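Local coordinates for serine protease pet (Escherichia coli, PDB 4OM9), which is a secreted autotransporter enterotoxin of enteroaggregative strains, with serine protease activity that probably acts on host proteins such as alpha-fodrin, at residues K441-T446 with Y471-N476; S461-N466 with V481-H486; V465-N470 with A494-D499; H485-K490 with K510-V515; I588-L593 with A607-I612. All coordinates share one frame; numbering follows the deposited sequence.

Interaction 1. Residues K441-T446 with Y471-N476; sequences KKIAAT and YIYHGN
Tyr471 and Tyr473 both hold CG anti to the backbone N (chi1 156° and 176°), and their rings meet Lys442 and Ile443. The phenol of Tyr471 ends at the backbone of Ile443. Its OH donates to Ile443 O at 2.6 Å, lying in the carbonyl plane on a lone pair. A buried hydroxyl is thereby satisfied by a main-chain acceptor. The aliphatic part of Lys442 slides past the same ring in the opposite direction. Its CG makes a CH-pi contact, 3.9 Å from the Tyr471 ring centroid, while the end of the lysine leads away. Tyr473 N lies over the opposite face of this ring, toward the rim.

Ile443 CD1 sits over one face of the Tyr473 ring, 3.7 Å from the centroid. Gly475 N lies over the centre of the opposite face, so the ring is sandwiched. Tyr473 OH donates to Asn476 O at 2.6 Å, which holds the outer end of the ring. Ala445 CB adds a contact of 3.8 Å to Tyr473 CE1. A water joins the backbones: it donates to Ala445 O and Ile472 O and accepts from His474 N. The imidazole of His474 has its main polar partner in Asp622.

Strand 471-473 pairs with strand 496-498, and Tyr471 touches Leu496 there. Ile443 also packs on Phe424 of strand 422-424 and on Ile452 of strand 451-453.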
# COMPACT_ATOMS: atom_id res chain seq x y z
N LYS A 441 -18.44 -14.21 -0.88
CA LYS A 441 -18.13 -14.48 0.50
C LYS A 441 -16.64 -14.11 0.72
O LYS A 441 -16.29 -13.48 1.72
CB LYS A 441 -18.39 -15.94 0.81
CG LYS A 441 -18.43 -16.31 2.27
CD LYS A 441 -19.86 -16.58 2.73
CE LYS A 441 -19.84 -17.42 4.01
NZ LYS A 441 -18.77 -16.96 4.97
N LYS A 442 -15.80 -14.49 -0.24
CA LYS A 442 -14.35 -14.25 -0.23
C LYS A 442 -13.80 -14.17 -1.66
O LYS A 442 -14.15 -14.99 -2.51
CB LYS A 442 -13.61 -15.35 0.54
CG LYS A 442 -13.63 -15.19 2.04
CD LYS A 442 -12.80 -16.26 2.75
CE LYS A 442 -13.50 -17.62 2.76
NZ LYS A 442 -12.98 -18.49 3.86
N ILE A 443 -12.95 -13.18 -1.94
CA ILE A 443 -12.23 -13.19 -3.21
C ILE A 443 -10.95 -14.01 -3.08
O ILE A 443 -10.14 -13.73 -2.19
CB ILE A 443 -11.82 -11.80 -3.69
CG1 ILE A 443 -13.02 -10.88 -3.77
CG2 ILE A 443 -11.12 -11.90 -5.04
CD1 ILE A 443 -12.68 -9.41 -3.39
N ALA A 444 -10.77 -15.00 -3.95
CA ALA A 444 -9.58 -15.84 -3.87
C ALA A 444 -8.42 -15.28 -4.71
O ALA A 444 -8.15 -15.74 -5.83
CB ALA A 444 -9.91 -17.24 -4.30
N ALA A 445 -7.70 -14.32 -4.11
CA ALA A 445 -6.62 -13.60 -4.75
C ALA A 445 -5.37 -13.85 -3.96
O ALA A 445 -5.45 -13.79 -2.74
CB ALA A 445 -6.93 -12.11 -4.81
N THR A 446 -4.24 -14.17 -4.61
CA THR A 446 -3.01 -14.39 -3.83
C THR A 446 -2.21 -13.13 -3.64
O THR A 446 -1.49 -13.01 -2.67
CB THR A 446 -2.05 -15.46 -4.46
OG1 THR A 446 -1.54 -15.01 -5.72
CG2 THR A 446 -2.78 -16.69 -4.69
N TYR A 471 -10.68 -12.42 7.03
CA TYR A 471 -10.30 -12.68 5.66
C TYR A 471 -9.53 -11.47 5.12
O TYR A 471 -9.89 -10.31 5.38
CB TYR A 471 -11.53 -12.98 4.79
CG TYR A 471 -11.26 -12.67 3.33
CD1 TYR A 471 -10.50 -13.53 2.54
CD2 TYR A 471 -11.73 -11.50 2.77
CE1 TYR A 471 -10.23 -13.22 1.21
CE2 TYR A 471 -11.47 -11.20 1.45
CZ TYR A 471 -10.72 -12.05 0.68
OH TYR A 471 -10.48 -11.70 -0.63
N ILE A 472 -8.45 -11.75 4.39
CA ILE A 472 -7.69 -10.66 3.78
C ILE A 472 -7.79 -10.70 2.26
O ILE A 472 -7.45 -11.70 1.65
CB ILE A 472 -6.21 -10.69 4.20
CG1 ILE A 472 -6.10 -10.87 5.71
CG2 ILE A 472 -5.52 -9.42 3.74
CD1 ILE A 472 -4.66 -10.79 6.25
N TYR A 473 -8.25 -9.61 1.66
CA TYR A 473 -8.20 -9.44 0.22
C TYR A 473 -6.85 -8.82 -0.09
O TYR A 473 -6.56 -7.69 0.36
CB TYR A 473 -9.35 -8.56 -0.29
CG TYR A 473 -9.30 -8.27 -1.78
CD1 TYR A 473 -9.17 -9.31 -2.71
CD2 TYR A 473 -9.40 -6.96 -2.25
CE1 TYR A 473 -9.12 -9.04 -4.07
CE2 TYR A 473 -9.35 -6.68 -3.60
CZ TYR A 473 -9.22 -7.72 -4.52
OH TYR A 473 -9.16 -7.44 -5.87
N HIS A 474 -6.01 -9.57 -0.81
CA HIS A 474 -4.69 -9.14 -1.20
C HIS A 474 -4.70 -8.31 -2.50
O HIS A 474 -3.70 -7.70 -2.85
CB HIS A 474 -3.76 -10.33 -1.39
CG HIS A 474 -3.33 -11.03 -0.12
ND1 HIS A 474 -2.67 -10.39 0.91
CD2 HIS A 474 -3.40 -12.34 0.22
CE1 HIS A 474 -2.39 -11.27 1.86
NE2 HIS A 474 -2.82 -12.46 1.46
N GLY A 475 -5.82 -8.33 -3.22
CA GLY A 475 -5.88 -7.68 -4.53
C GLY A 475 -6.32 -6.22 -4.49
O GLY A 475 -6.44 -5.63 -3.41
N ASN A 476 -6.58 -5.64 -5.65
CA ASN A 476 -7.00 -4.24 -5.69
C ASN A 476 -8.45 -4.00 -6.15
O ASN A 476 -9.15 -4.93 -6.55
CB ASN A 476 -6.07 -3.43 -6.59
CG ASN A 476 -4.61 -3.77 -6.37
OD1 ASN A 476 -4.07 -3.52 -5.30
ND2 ASN A 476 -3.98 -4.35 -7.40
O HOH W 1 -6.86 -12.17 -1.13

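Interaction 2. Residues S461-N466 with V481-H486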
# COMPACT_ATOMS: atom_id res chain seq x y z
N SER A 461 -20.80 -0.56 -10.58
CA SER A 461 -20.83 -1.94 -10.13
C SER A 461 -20.71 -2.02 -8.62
O SER A 461 -19.77 -1.47 -8.03
CB SER A 461 -19.69 -2.75 -10.77
OG SER A 461 -19.95 -3.10 -12.12
N VAL A 462 -21.65 -2.71 -7.99
CA VAL A 462 -21.53 -2.92 -6.55
C VAL A 462 -20.78 -4.21 -6.32
O VAL A 462 -21.21 -5.28 -6.75
CB VAL A 462 -22.89 -3.01 -5.84
CG1 VAL A 462 -22.67 -3.26 -4.35
CG2 VAL A 462 -23.69 -1.76 -6.08
N LEU A 463 -19.64 -4.09 -5.65
CA LEU A 463 -18.87 -5.26 -5.24
C LEU A 463 -19.13 -5.56 -3.76
O LEU A 463 -18.76 -4.78 -2.88
CB LEU A 463 -17.39 -5.03 -5.51
CG LEU A 463 -16.40 -5.98 -4.85
CD1 LEU A 463 -16.60 -7.39 -5.39
CD2 LEU A 463 -14.98 -5.51 -5.08
N SER A 464 -19.78 -6.68 -3.49
CA SER A 464 -20.10 -7.07 -2.12
C SER A 464 -19.15 -8.16 -1.63
O SER A 464 -18.94 -9.19 -2.30
CB SER A 464 -21.56 -7.53 -2.03
OG SER A 464 -22.47 -6.54 -2.51
N VAL A 465 -18.56 -7.95 -0.46
CA VAL A 465 -17.73 -8.97 0.16
C VAL A 465 -18.24 -9.19 1.55
O VAL A 465 -18.12 -8.31 2.39
CB VAL A 465 -16.25 -8.57 0.23
CG1 VAL A 465 -15.43 -9.72 0.79
CG2 VAL A 465 -15.75 -8.13 -1.13
N ASN A 466 -18.82 -10.36 1.80
CA ASN A 466 -19.52 -10.56 3.06
C ASN A 466 -19.02 -11.76 3.84
O ASN A 466 -19.79 -12.52 4.39
CB ASN A 466 -21.03 -10.66 2.83
CG ASN A 466 -21.40 -11.73 1.87
OD1 ASN A 466 -20.54 -12.48 1.40
ND2 ASN A 466 -22.70 -11.83 1.55
N VAL A 481 -16.64 1.42 -9.23
CA VAL A 481 -17.08 0.39 -8.31
C VAL A 481 -17.56 0.99 -6.97
O VAL A 481 -17.09 2.04 -6.53
CB VAL A 481 -15.94 -0.62 -8.05
CG1 VAL A 481 -16.34 -1.67 -7.04
CG2 VAL A 481 -15.46 -1.28 -9.37
N ARG A 482 -18.52 0.34 -6.33
CA ARG A 482 -18.84 0.62 -4.94
C ARG A 482 -18.63 -0.66 -4.18
O ARG A 482 -19.03 -1.73 -4.65
CB ARG A 482 -20.27 1.13 -4.79
CG ARG A 482 -20.86 0.94 -3.41
CD ARG A 482 -22.32 1.40 -3.42
NE ARG A 482 -23.03 1.09 -2.19
CZ ARG A 482 -23.19 1.94 -1.18
NH1 ARG A 482 -22.68 3.17 -1.23
NH2 ARG A 482 -23.88 1.56 -0.11
N LEU A 483 -17.98 -0.56 -3.02
CA LEU A 483 -17.64 -1.72 -2.21
C LEU A 483 -18.49 -1.79 -0.96
O LEU A 483 -18.54 -0.81 -0.22
CB LEU A 483 -16.17 -1.69 -1.81
CG LEU A 483 -15.68 -2.76 -0.84
CD1 LEU A 483 -15.84 -4.14 -1.42
CD2 LEU A 483 -14.23 -2.54 -0.53
N GLU A 484 -19.12 -2.94 -0.71
CA GLU A 484 -19.96 -3.11 0.46
C GLU A 484 -19.58 -4.31 1.31
O GLU A 484 -19.45 -5.41 0.81
CB GLU A 484 -21.44 -3.23 0.05
CG GLU A 484 -21.96 -2.02 -0.68
CD GLU A 484 -23.43 -2.09 -1.01
OE1 GLU A 484 -24.07 -3.12 -0.71
OE2 GLU A 484 -23.96 -1.11 -1.58
N HIS A 485 -19.41 -4.11 2.60
CA HIS A 485 -19.20 -5.22 3.53
C HIS A 485 -20.38 -5.23 4.52
O HIS A 485 -20.25 -4.74 5.63
CB HIS A 485 -17.84 -5.07 4.21
CG HIS A 485 -17.49 -6.15 5.19
ND1 HIS A 485 -17.66 -7.49 4.92
CD2 HIS A 485 -16.95 -6.08 6.43
CE1 HIS A 485 -17.24 -8.20 5.94
NE2 HIS A 485 -16.80 -7.37 6.87
N HIS A 486 -21.55 -5.73 4.08
CA HIS A 486 -22.79 -5.73 4.87
C HIS A 486 -23.16 -7.10 5.42
O HIS A 486 -23.17 -8.10 4.70
CB HIS A 486 -23.96 -5.24 4.03
CG HIS A 486 -23.81 -3.85 3.50
ND1 HIS A 486 -24.75 -3.27 2.69
CD2 HIS A 486 -22.83 -2.93 3.68
CE1 HIS A 486 -24.37 -2.04 2.39
NE2 HIS A 486 -23.21 -1.81 2.97
O HOH W 2 -23.91 -5.89 0.03
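Leu463 and Leu483 are paired in two parallel strands, 461-465 and 481-486. Four backbone hydrogen bonds hold the register. Arg482 N donates to Ser461 O, Leu463 N to Arg482 O (2.6 Å), Glu484 N to Leu463 O, and Val465 N to Glu484 O. CA-H...O contacts fill in between them. A fifth bond comes from a side chain: His485 ND1 donates to Val465 O at 2.7 Å. The oxygen lies close to the imidazole plane, at the ring edge.

The apolar contacts gather on the buried side. The Leu463 and Leu483 side chains lie side by side, pointing the same way, with Leu463 CG 3.9 Å from Leu483 CD1. Leu483 CD1 also reaches Val465 CG2, and Val481 CG1 meets Leu463 CB at 3.8 Å.

The partly exposed side is polar. Val462 has CG1 anti to the backbone N (chi1 179°), and this methyl packs 3.6 Å from Glu484 CD. Glu484 OE2 forms a salt bridge with Arg482 within the strand. A water links Glu484 OE1, to which it donates, with Ser464 OG. Arg482 NH1 is also bonded to Ser506 OG.

His485 NE2 is hydrogen-bonded to Ala494 O. Both ring nitrogens therefore meet carbonyl oxygens, which is consistent with an imidazole protonated on both and possibly positively charged.

Interaction 3. Residues V465-N470 with A494-D499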
# COMPACT_ATOMS: atom_id res chain seq x y z
N VAL A 465 -18.56 -7.95 -0.46
CA VAL A 465 -17.73 -8.97 0.16
C VAL A 465 -18.24 -9.19 1.55
O VAL A 465 -18.12 -8.31 2.39
CB VAL A 465 -16.25 -8.57 0.23
CG1 VAL A 465 -15.43 -9.72 0.79
CG2 VAL A 465 -15.75 -8.13 -1.13
N ASN A 466 -18.82 -10.36 1.80
CA ASN A 466 -19.52 -10.56 3.06
C ASN A 466 -19.02 -11.76 3.84
O ASN A 466 -19.79 -12.52 4.39
CB ASN A 466 -21.03 -10.66 2.83
CG ASN A 466 -21.40 -11.73 1.87
OD1 ASN A 466 -20.54 -12.48 1.40
ND2 ASN A 466 -22.70 -11.83 1.55
N ASN A 467 -17.70 -11.90 3.90
CA ASN A 467 -17.08 -12.82 4.84
C ASN A 467 -17.58 -12.65 6.28
O ASN A 467 -17.85 -11.53 6.75
CB ASN A 467 -15.58 -12.65 4.80
CG ASN A 467 -15.17 -11.22 5.06
OD1 ASN A 467 -15.48 -10.33 4.27
ND2 ASN A 467 -14.46 -11.00 6.18
N GLN A 468 -17.69 -13.77 6.99
CA GLN A 468 -18.15 -13.77 8.37
C GLN A 468 -16.99 -14.01 9.33
O GLN A 468 -17.15 -13.93 10.56
CB GLN A 468 -19.23 -14.83 8.56
CG GLN A 468 -20.45 -14.63 7.66
CD GLN A 468 -21.55 -15.64 7.95
OE1 GLN A 468 -21.74 -16.60 7.21
NE2 GLN A 468 -22.29 -15.41 9.03
N ASN A 469 -15.83 -14.31 8.77
CA ASN A 469 -14.64 -14.52 9.57
C ASN A 469 -13.52 -13.70 9.00
O ASN A 469 -13.67 -13.09 7.94
CB ASN A 469 -14.25 -15.99 9.61
CG ASN A 469 -15.44 -16.91 9.74
OD1 ASN A 469 -15.72 -17.72 8.84
ND2 ASN A 469 -16.14 -16.81 10.87
N ASN A 470 -12.40 -13.70 9.72
CA ASN A 470 -11.22 -12.97 9.30
C ASN A 470 -10.79 -13.40 7.92
O ASN A 470 -10.57 -14.59 7.65
CB ASN A 470 -10.07 -13.20 10.28
CG ASN A 470 -10.17 -12.35 11.53
OD1 ASN A 470 -11.12 -11.58 11.72
ND2 ASN A 470 -9.20 -12.51 12.41
N ALA A 494 -16.29 -10.67 11.93
CA ALA A 494 -16.34 -10.72 10.48
C ALA A 494 -15.46 -9.64 9.85
O ALA A 494 -15.93 -8.79 9.08
CB ALA A 494 -17.78 -10.57 10.00
N ARG A 495 -14.16 -9.69 10.14
CA ARG A 495 -13.25 -8.65 9.72
C ARG A 495 -12.82 -8.81 8.28
O ARG A 495 -12.21 -9.82 7.92
CB ARG A 495 -12.00 -8.61 10.62
CG ARG A 495 -12.24 -7.98 11.98
CD ARG A 495 -11.01 -8.01 12.86
NE ARG A 495 -11.25 -8.78 14.07
CZ ARG A 495 -11.66 -8.25 15.22
NH1 ARG A 495 -11.90 -6.94 15.32
NH2 ARG A 495 -11.85 -9.04 16.27
N LEU A 496 -13.17 -7.82 7.47
CA LEU A 496 -12.66 -7.69 6.11
C LEU A 496 -11.42 -6.81 6.14
O LEU A 496 -11.50 -5.63 6.52
CB LEU A 496 -13.71 -7.11 5.18
CG LEU A 496 -13.18 -6.78 3.78
CD1 LEU A 496 -12.60 -8.02 3.13
CD2 LEU A 496 -14.25 -6.14 2.89
N ILE A 497 -10.29 -7.39 5.75
CA ILE A 497 -9.00 -6.72 5.75
C ILE A 497 -8.49 -6.49 4.33
O ILE A 497 -8.32 -7.42 3.57
CB ILE A 497 -7.97 -7.55 6.54
CG1 ILE A 497 -8.49 -7.79 7.96
CG2 ILE A 497 -6.61 -6.86 6.55
CD1 ILE A 497 -8.10 -9.14 8.55
N LEU A 498 -8.29 -5.23 3.96
CA LEU A 498 -7.81 -4.91 2.62
C LEU A 498 -6.32 -4.59 2.69
O LEU A 498 -5.92 -3.66 3.43
CB LEU A 498 -8.58 -3.74 2.02
CG LEU A 498 -9.99 -3.94 1.43
CD1 LEU A 498 -10.52 -5.40 1.49
CD2 LEU A 498 -10.99 -2.97 2.04
N ASP A 499 -5.53 -5.38 1.95
CA ASP A 499 -4.06 -5.39 1.89
C ASP A 499 -3.50 -4.73 0.65
O ASP A 499 -2.27 -4.60 0.49
CB ASP A 499 -3.52 -6.83 1.86
CG ASP A 499 -2.65 -7.14 3.02
OD1 ASP A 499 -2.55 -6.27 3.89
OD2 ASP A 499 -2.08 -8.25 3.08
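Asn467 reaches across to Arg495 and Leu496. Its CG lies between the backbone N and the carbonyl carbon (chi1 56°). The amide is held in its own segment, where ND2 donates to Asn469 O at 2.8 Å. That bond is nearly straight (175°) and lies in the amide plane. The same ND2 is 3.1 Å from Arg495 O. Asn467 OD1 turns to the apolar side, 3.8 Å from Leu496 CB. It is buried here and has no hydrogen-bond partner in the model.

Leu496 holds CG anti to the backbone N (chi1 172°). Its side chain meets that of Val465 at about a right angle, and Leu496 CD1 is 4.0 Å from Val465 CG1. Ala494 fits against two backbone oxygens. Its CB lies 3.4 Å from Asn467 O, and its CA lies 3.3 Å from Gln468 O.

On the partly exposed side, Asn470 and Arg495 run side by side and point the same way. Asn470 CA also makes a CA-H...O contact with Arg495 O. Tyr471, the next residue, makes the backbone hydrogen bond to Arg495.

The loop 465-470 thus stacks on the start of strand 496-498. This is the turn between two faces of a coil, set against the next coil, as in the right-handed parallel beta-helix of autotransporter passenger domains.

Interaction 4. Residues H485-K490 with K510-V515; sequences HHLDTK and KNAPLV
Asn511 packs into the bend 487-490 and has the largest area buried in this contact. Its ND2 donates to Leu487 O at 2.9 Å, with the oxygen in the amide plane. Two backbone bonds lie beside it: Lys510 N to His485 O at 3.2 Å, and Leu487 N to Lys510 O. Further in, Ala512 CB packs against two side chains. It lies 3.3 Å from His485 NE2 and 3.7 Å from Leu487 CD1. Pro513 O comes to the edge of the His485 ring, 3.3 Å from CD2. Lys510 crosses over one face of the His486 ring, with CE 3.6 Å from the centroid in a CH-pi contact. This packing is close although partly exposed. The Lys510 NZ charge is near and would probably disfavour protonation of that histidine.

The outer side, at 488-490, is looser. The side chains of Asp488 and Thr489 point away from 510-515. Lys490 offers CA to Asn511 O at 3.4 Å, while its amine leads away to a salt bridge with Asp492.

Asn511 has a positive phi (73°), which turns the chain between strands 506-510 and 514-520. A left-handed residue at such a corner, stacked on the bend of the preceding coil, fits the turns of a parallel beta-helix.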
# COMPACT_ATOMS: atom_id res chain seq x y z
N HIS A 485 -19.41 -4.11 2.60
CA HIS A 485 -19.20 -5.22 3.53
C HIS A 485 -20.38 -5.23 4.52
O HIS A 485 -20.25 -4.74 5.63
CB HIS A 485 -17.84 -5.07 4.21
CG HIS A 485 -17.49 -6.15 5.19
ND1 HIS A 485 -17.66 -7.49 4.92
CD2 HIS A 485 -16.95 -6.08 6.43
CE1 HIS A 485 -17.24 -8.20 5.94
NE2 HIS A 485 -16.80 -7.37 6.87
N HIS A 486 -21.55 -5.73 4.08
CA HIS A 486 -22.79 -5.73 4.87
C HIS A 486 -23.16 -7.10 5.42
O HIS A 486 -23.17 -8.10 4.70
CB HIS A 486 -23.96 -5.24 4.03
CG HIS A 486 -23.81 -3.85 3.50
ND1 HIS A 486 -24.75 -3.27 2.69
CD2 HIS A 486 -22.83 -2.93 3.68
CE1 HIS A 486 -24.37 -2.04 2.39
NE2 HIS A 486 -23.21 -1.81 2.97
N LEU A 487 -23.48 -7.16 6.71
CA LEU A 487 -24.03 -8.38 7.27
C LEU A 487 -25.35 -8.06 7.96
O LEU A 487 -25.58 -6.92 8.36
CB LEU A 487 -23.04 -9.03 8.23
CG LEU A 487 -21.98 -9.85 7.48
CD1 LEU A 487 -20.94 -10.38 8.41
CD2 LEU A 487 -22.67 -11.00 6.78
N ASP A 488 -26.22 -9.07 8.06
CA ASP A 488 -27.58 -8.88 8.57
C ASP A 488 -27.63 -8.66 10.07
O ASP A 488 -28.54 -8.02 10.59
CB ASP A 488 -28.45 -10.09 8.22
CG ASP A 488 -28.98 -10.03 6.80
OD1 ASP A 488 -28.88 -8.95 6.18
OD2 ASP A 488 -29.51 -11.06 6.32
N THR A 489 -26.64 -9.22 10.74
CA THR A 489 -26.53 -9.15 12.19
C THR A 489 -25.11 -8.70 12.58
O THR A 489 -24.12 -9.08 11.93
CB THR A 489 -26.90 -10.52 12.82
OG1 THR A 489 -28.20 -10.42 13.42
CG2 THR A 489 -25.90 -10.95 13.87
N LYS A 490 -25.04 -7.87 13.61
CA LYS A 490 -23.78 -7.36 14.12
C LYS A 490 -22.84 -8.50 14.47
O LYS A 490 -23.15 -9.32 15.34
CB LYS A 490 -24.03 -6.48 15.36
CG LYS A 490 -22.84 -5.68 15.85
CD LYS A 490 -23.21 -4.99 17.17
CE LYS A 490 -22.21 -3.91 17.55
NZ LYS A 490 -20.82 -4.24 17.16
N LYS A 510 -21.63 -2.33 7.19
CA LYS A 510 -22.71 -2.50 8.16
C LYS A 510 -22.51 -3.80 8.91
O LYS A 510 -22.35 -4.86 8.29
CB LYS A 510 -24.07 -2.49 7.47
CG LYS A 510 -24.39 -1.17 6.79
CD LYS A 510 -25.64 -1.26 5.92
CE LYS A 510 -25.58 -0.21 4.82
NZ LYS A 510 -26.87 0.49 4.60
N ASN A 511 -22.46 -3.68 10.24
CA ASN A 511 -22.51 -4.82 11.15
C ASN A 511 -21.26 -5.69 11.21
O ASN A 511 -21.22 -6.63 12.00
CB ASN A 511 -23.74 -5.70 10.82
CG ASN A 511 -25.06 -5.13 11.39
OD1 ASN A 511 -25.05 -4.45 12.41
ND2 ASN A 511 -26.18 -5.40 10.72
N ALA A 512 -20.23 -5.36 10.42
CA ALA A 512 -19.02 -6.19 10.35
C ALA A 512 -17.77 -5.34 10.11
O ALA A 512 -17.81 -4.40 9.34
CB ALA A 512 -19.15 -7.25 9.23
N PRO A 513 -16.65 -5.66 10.78
CA PRO A 513 -15.51 -4.73 10.75
C PRO A 513 -14.74 -4.65 9.42
O PRO A 513 -14.64 -5.62 8.67
CB PRO A 513 -14.59 -5.26 11.86
CG PRO A 513 -15.41 -6.28 12.62
CD PRO A 513 -16.38 -6.83 11.63
N LEU A 514 -14.22 -3.46 9.15
CA LEU A 514 -13.32 -3.22 8.05
C LEU A 514 -11.95 -2.80 8.60
O LEU A 514 -11.85 -2.03 9.57
CB LEU A 514 -13.86 -2.15 7.11
CG LEU A 514 -13.04 -2.04 5.82
CD1 LEU A 514 -13.47 -3.13 4.85
CD2 LEU A 514 -13.18 -0.68 5.18
N VAL A 515 -10.91 -3.31 7.95
CA VAL A 515 -9.53 -2.99 8.26
C VAL A 515 -8.79 -2.63 6.99
O VAL A 515 -8.82 -3.39 6.01
CB VAL A 515 -8.81 -4.15 8.93
CG1 VAL A 515 -7.33 -3.86 9.05
CG2 VAL A 515 -9.42 -4.41 10.30

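Interaction 5. Residues I588-L593 with A607-I612; sequences IEDSSL and AKNSVI
Ile588, Lys608 and Asp590 bury the most surface here. Ile588 lies on the buried face, with CG1 3.9 Å from Ala607 CB and CD1 3.9 Å from Ile612 CG1. Its carbonyl accepts from Lys608 N.

The Lys608 side chain bends at chi3 (-63°) and runs alongside Glu589. NZ forms a salt bridge with Glu589 OE2 at 2.7 Å, meeting it from above the carboxylate plane. Lys608 O takes two donors, Asp590 N and Ser610 OG.

Asp590 OD1 accepts from Asn609 ND2 at 2.7 Å, on the anti side of the carboxylate. Both residues have positive phi, so the two chains turn together. Ser610 OG then accepts from Ser591 N at 3.1 Å and bridges the bend. Beyond it, Val611 N to Ser591 O and Leu593 N to Val611 O resume parallel pairing.

Strands 585-589 and 592-595 thus stack on 599-608 and 611-614. On the preceding coil, Ile588 touches Ile509 of strand 506-510, and the backbone of Ser592 is hydrogen-bonded to Leu514 of strand 514-520.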
# COMPACT_ATOMS: atom_id res chain seq x y z
N ILE A 588 -20.06 3.77 7.75
CA ILE A 588 -20.03 2.65 8.71
C ILE A 588 -21.23 2.68 9.62
O ILE A 588 -21.54 3.73 10.18
CB ILE A 588 -18.81 2.66 9.66
CG1 ILE A 588 -17.97 3.93 9.49
CG2 ILE A 588 -18.03 1.35 9.65
CD1 ILE A 588 -16.71 3.88 10.34
N GLU A 589 -21.86 1.54 9.82
CA GLU A 589 -22.92 1.43 10.80
C GLU A 589 -22.64 0.28 11.76
O GLU A 589 -22.31 -0.82 11.33
CB GLU A 589 -24.28 1.27 10.10
CG GLU A 589 -24.53 2.40 9.12
CD GLU A 589 -25.94 2.48 8.60
OE1 GLU A 589 -26.72 1.50 8.69
OE2 GLU A 589 -26.28 3.56 8.08
N ASP A 590 -22.70 0.57 13.05
CA ASP A 590 -22.58 -0.44 14.10
C ASP A 590 -21.39 -1.41 13.99
O ASP A 590 -21.52 -2.60 14.28
CB ASP A 590 -23.89 -1.23 14.15
CG ASP A 590 -25.11 -0.31 14.22
OD1 ASP A 590 -25.42 0.19 15.33
OD2 ASP A 590 -25.72 -0.07 13.15
N SER A 591 -20.23 -0.90 13.61
CA SER A 591 -19.06 -1.76 13.54
C SER A 591 -17.79 -0.95 13.76
O SER A 591 -17.82 0.10 14.39
CB SER A 591 -19.01 -2.52 12.20
OG SER A 591 -18.14 -3.64 12.28
N SER A 592 -16.66 -1.42 13.24
CA SER A 592 -15.48 -0.60 13.43
C SER A 592 -14.61 -0.51 12.19
O SER A 592 -14.51 -1.44 11.38
CB SER A 592 -14.67 -1.10 14.64
OG SER A 592 -14.13 -2.39 14.43
N LEU A 593 -14.01 0.65 12.04
CA LEU A 593 -13.07 0.91 10.98
C LEU A 593 -11.70 1.11 11.61
O LEU A 593 -11.53 1.94 12.49
CB LEU A 593 -13.50 2.13 10.18
CG LEU A 593 -12.53 2.62 9.12
CD1 LEU A 593 -12.29 1.55 8.08
CD2 LEU A 593 -13.09 3.86 8.48
N ALA A 607 -19.97 8.07 10.05
CA ALA A 607 -19.97 6.97 11.01
C ALA A 607 -21.18 7.02 11.92
O ALA A 607 -21.56 8.08 12.42
CB ALA A 607 -18.69 6.96 11.83
N LYS A 608 -21.79 5.87 12.14
CA LYS A 608 -22.93 5.79 13.02
C LYS A 608 -22.73 4.64 14.00
O LYS A 608 -22.50 3.50 13.58
CB LYS A 608 -24.22 5.60 12.22
CG LYS A 608 -25.48 5.48 13.07
CD LYS A 608 -26.64 4.93 12.24
CE LYS A 608 -27.07 5.84 11.07
NZ LYS A 608 -26.29 5.61 9.79
N ASN A 609 -22.82 4.95 15.29
CA ASN A 609 -22.64 3.97 16.36
C ASN A 609 -21.47 3.01 16.06
O ASN A 609 -21.59 1.80 16.20
CB ASN A 609 -23.92 3.17 16.57
CG ASN A 609 -23.84 2.25 17.78
OD1 ASN A 609 -23.36 2.64 18.85
ND2 ASN A 609 -24.29 0.99 17.61
N SER A 610 -20.35 3.59 15.64
CA SER A 610 -19.22 2.81 15.18
C SER A 610 -17.91 3.30 15.79
O SER A 610 -17.80 4.44 16.26
CB SER A 610 -19.14 2.87 13.65
OG SER A 610 -20.19 2.14 13.04
N VAL A 611 -16.91 2.43 15.78
CA VAL A 611 -15.59 2.73 16.30
C VAL A 611 -14.59 2.94 15.16
O VAL A 611 -14.53 2.14 14.22
CB VAL A 611 -15.11 1.62 17.25
CG1 VAL A 611 -13.63 1.74 17.52
CG2 VAL A 611 -15.89 1.69 18.56
N ILE A 612 -13.84 4.03 15.23
CA ILE A 612 -12.81 4.33 14.25
C ILE A 612 -11.43 4.43 14.90
O ILE A 612 -11.16 5.35 15.69
CB ILE A 612 -13.09 5.65 13.52
CG1 ILE A 612 -14.52 5.66 12.97
CG2 ILE A 612 -12.05 5.89 12.42
CD1 ILE A 612 -14.83 6.87 12.10

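All five contacts join successive coils of the passenger beta-helix. Interactions 1, 2 and 3 interlock along the chain: 441-446 opens first, and the segments of 1 alternate with those of 2 and 3. Interactions 2 and 3 share Val465 and Asn466, while 2 and 4 share His485 and His486. Interaction 5 comes later in sequence. Centres of 1 and 3, of 3 and 4, and of 4 and 5 are each about 9 Å apart, and those of 1 and 5 about 23 Å. Strands 471-473, 496-498, 514-520, 592-595 and 611-614 pair in that order, connecting interactions 1, 3, 4 and 5. The contacts therefore build a continuous stalk, coil upon coil.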